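Local coordinates for endoglucanase A (Clostridium cellulolyticum, PDB 1EDG), which hydrolyses internal beta-1,4-glucosidic bonds of cellulose as a family 5 glycoside hydrolase with a TIM-barrel catalytic domain, at residues E105-C110 with A154-Y159. Residues are numbered along the deposited sequence; the frame is centred on the assembly and turned at random.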
loop_
_atom_site.group_PDB
_atom_site.type_symbol
_atom_site.label_atom_id
_atom_site.label_comp_id
_atom_site.label_asym_id
_atom_site.label_seq_id
_atom_site.Cartn_x
_atom_site.Cartn_y
_atom_site.Cartn_z
ATOM N N GLU A 105 -11.697 15.455 -2.224
ATOM C CA GLU A 105 -12.310 15.486 -3.552
ATOM C C GLU A 105 -11.991 14.179 -4.283
ATOM O O GLU A 105 -12.884 13.514 -4.809
ATOM C CB GLU A 105 -11.737 16.669 -4.335
ATOM C CG GLU A 105 -12.728 17.463 -5.163
ATOM C CD GLU A 105 -12.184 18.845 -5.527
ATOM O OE1 GLU A 105 -11.167 18.924 -6.249
ATOM O OE2 GLU A 105 -12.760 19.855 -5.069
ATOM N N VAL A 106 -10.713 13.807 -4.282
ATOM C CA VAL A 106 -10.247 12.585 -4.937
ATOM C C VAL A 106 -10.802 11.334 -4.242
ATOM O O VAL A 106 -11.140 10.347 -4.904
ATOM C CB VAL A 106 -8.702 12.543 -5.003
ATOM C CG1 VAL A 106 -8.220 11.220 -5.591
ATOM C CG2 VAL A 106 -8.196 13.699 -5.856
ATOM N N VAL A 107 -10.900 11.381 -2.915
ATOM C CA VAL A 107 -11.460 10.271 -2.140
ATOM C C VAL A 107 -12.902 10.062 -2.609
ATOM O O VAL A 107 -13.335 8.932 -2.863
ATOM C CB VAL A 107 -11.446 10.581 -0.612
ATOM C CG1 VAL A 107 -12.344 9.611 0.151
ATOM C CG2 VAL A 107 -10.020 10.500 -0.079
ATOM N N ASN A 108 -13.624 11.167 -2.773
ATOM C CA ASN A 108 -15.008 11.110 -3.214
ATOM C C ASN A 108 -15.185 10.517 -4.608
ATOM O O ASN A 108 -16.198 9.877 -4.870
ATOM C CB ASN A 108 -15.668 12.485 -3.100
ATOM C CG ASN A 108 -16.028 12.834 -1.666
ATOM O OD1 ASN A 108 -15.990 11.971 -0.786
ATOM N ND2 ASN A 108 -16.396 14.086 -1.425
ATOM N N TYR A 109 -14.202 10.701 -5.488
ATOM C CA TYR A 109 -14.270 10.124 -6.834
ATOM C C TYR A 109 -14.422 8.609 -6.679
ATOM O O TYR A 109 -15.217 7.979 -7.377
ATOM C CB TYR A 109 -12.979 10.358 -7.626
ATOM C CG TYR A 109 -12.666 11.777 -8.035
ATOM C CD1 TYR A 109 -13.632 12.782 -7.994
ATOM C CD2 TYR A 109 -11.384 12.109 -8.467
ATOM C CE1 TYR A 109 -13.317 14.096 -8.377
ATOM C CE2 TYR A 109 -11.059 13.408 -8.850
ATOM C CZ TYR A 109 -12.025 14.395 -8.801
ATOM O OH TYR A 109 -11.684 15.679 -9.157
ATOM N N CYS A 110 -13.642 8.038 -5.757
ATOM C CA CYS A 110 -13.646 6.597 -5.488
ATOM C C CYS A 110 -14.889 6.127 -4.729
ATOM O O CYS A 110 -15.523 5.137 -5.109
ATOM C CB CYS A 110 -12.385 6.213 -4.711
ATOM S SG CYS A 110 -10.845 6.769 -5.455
ATOM N N ALA A 154 -11.371 13.293 12.073
ATOM C CA ALA A 154 -12.469 14.243 12.215
ATOM C C ALA A 154 -13.070 14.625 10.865
ATOM O O ALA A 154 -14.286 14.715 10.730
ATOM C CB ALA A 154 -12.007 15.492 12.957
ATOM N N ARG A 155 -12.220 14.834 9.866
ATOM C CA ARG A 155 -12.698 15.215 8.542
ATOM C C ARG A 155 -13.515 14.117 7.868
ATOM O O ARG A 155 -14.548 14.401 7.264
ATOM C CB ARG A 155 -11.529 15.635 7.638
ATOM C CG ARG A 155 -11.920 15.929 6.187
ATOM C CD ARG A 155 -12.908 17.097 6.067
ATOM N NE ARG A 155 -12.263 18.391 6.275
ATOM C CZ ARG A 155 -11.901 19.217 5.296
ATOM N NH1 ARG A 155 -12.118 18.894 4.023
ATOM N NH2 ARG A 155 -11.302 20.365 5.589
ATOM N N PHE A 156 -13.067 12.870 7.990
ATOM C CA PHE A 156 -13.757 11.750 7.360
ATOM C C PHE A 156 -14.637 10.925 8.294
ATOM O O PHE A 156 -14.972 9.779 7.983
ATOM C CB PHE A 156 -12.738 10.848 6.667
ATOM C CG PHE A 156 -11.994 11.524 5.550
ATOM C CD1 PHE A 156 -12.506 11.521 4.252
ATOM C CD2 PHE A 156 -10.784 12.169 5.793
ATOM C CE1 PHE A 156 -11.823 12.148 3.212
ATOM C CE2 PHE A 156 -10.092 12.800 4.764
ATOM C CZ PHE A 156 -10.610 12.790 3.469
ATOM N N ALA A 157 -15.084 11.546 9.381
ATOM C CA ALA A 157 -15.916 10.891 10.389
ATOM C C ALA A 157 -17.194 10.214 9.882
ATOM O O ALA A 157 -17.622 9.202 10.434
ATOM C CB ALA A 157 -16.266 11.889 11.489
ATOM N N ASN A 158 -17.798 10.775 8.839
ATOM C CA ASN A 158 -19.045 10.243 8.293
ATOM C C ASN A 158 -18.918 9.140 7.246
ATOM O O ASN A 158 -19.929 8.608 6.791
ATOM C CB ASN A 158 -19.903 11.381 7.733
ATOM C CG ASN A 158 -20.321 12.377 8.799
ATOM O OD1 ASN A 158 -20.699 11.999 9.908
ATOM N ND2 ASN A 158 -20.251 13.658 8.470
ATOM N N TYR A 159 -17.700 8.803 6.842
ATOM C CA TYR A 159 -17.519 7.757 5.842
ATOM C C TYR A 159 -17.614 6.388 6.511
ATOM O O TYR A 159 -17.109 6.201 7.617
ATOM C CB TYR A 159 -16.179 7.921 5.129
ATOM C CG TYR A 159 -16.103 9.150 4.241
ATOM C CD1 TYR A 159 -16.136 10.434 4.787
ATOM C CD2 TYR A 159 -15.993 9.028 2.856
ATOM C CE1 TYR A 159 -16.061 11.561 3.981
ATOM C CE2 TYR A 159 -15.916 10.156 2.034
ATOM C CZ TYR A 159 -15.951 11.416 2.606
ATOM O OH TYR A 159 -15.864 12.535 1.815
HETATM O O HOH W 1 -17.839 14.565 1.187
#
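Val-107 meets the rings of Phe-156 and Tyr-159 where one outer helix of a (beta/alpha)8 TIM barrel meets the turn that follows the next, and the pairing illustrates how such a junction can be apolar on its inner side and polar toward water. Helix 97-111 supplies Val-107 and Asn-108; the other side comes from the turn just after helix 138-155, where Phe-156 leaves helical geometry and opens a type I turn to Tyr-159, closed by Tyr-159 N to Phe-156 O at 3.1 Å. On the closely packed inner side, where Val-107 and Phe-156 are buried, CG1 of Val-107 reaches both rings, while CG2 approaches Phe-156 alone. CG1, anti to the backbone N (chi1 165°), lies 4.0 Å from Phe-156 CE1 and 4.1 Å from Tyr-159 CE2, and both rings receive it obliquely. Within the turn, CD1 of Phe-156 rests 3.6 Å above one face of the Tyr-159 ring, near its rim. Met-100 and Gln-104 of helix 97-111 also touch Phe-156, while Val-107 reaches inward to Ile-80 of strand 77-80.

The outer side is looser and water-bridged, with Asn-108 and Tyr-159 partly exposed. Although their side chains run at about a right angle, amide and phenol ring are nearly coplanar, 16° apart. Tyr-159 OH donates to Asn-108 OD1, at the ring's edge, at 2.7 Å (C=O...donor angle 123°), tilted slightly from the carbonyl plane; the hydroxyl is also hydrogen-bonded to Gln-104 NE2. One water closes a small polar ring, accepting from Asn-108 ND2 at 3.0 Å and donating to Tyr-159 OH at 2.9 Å.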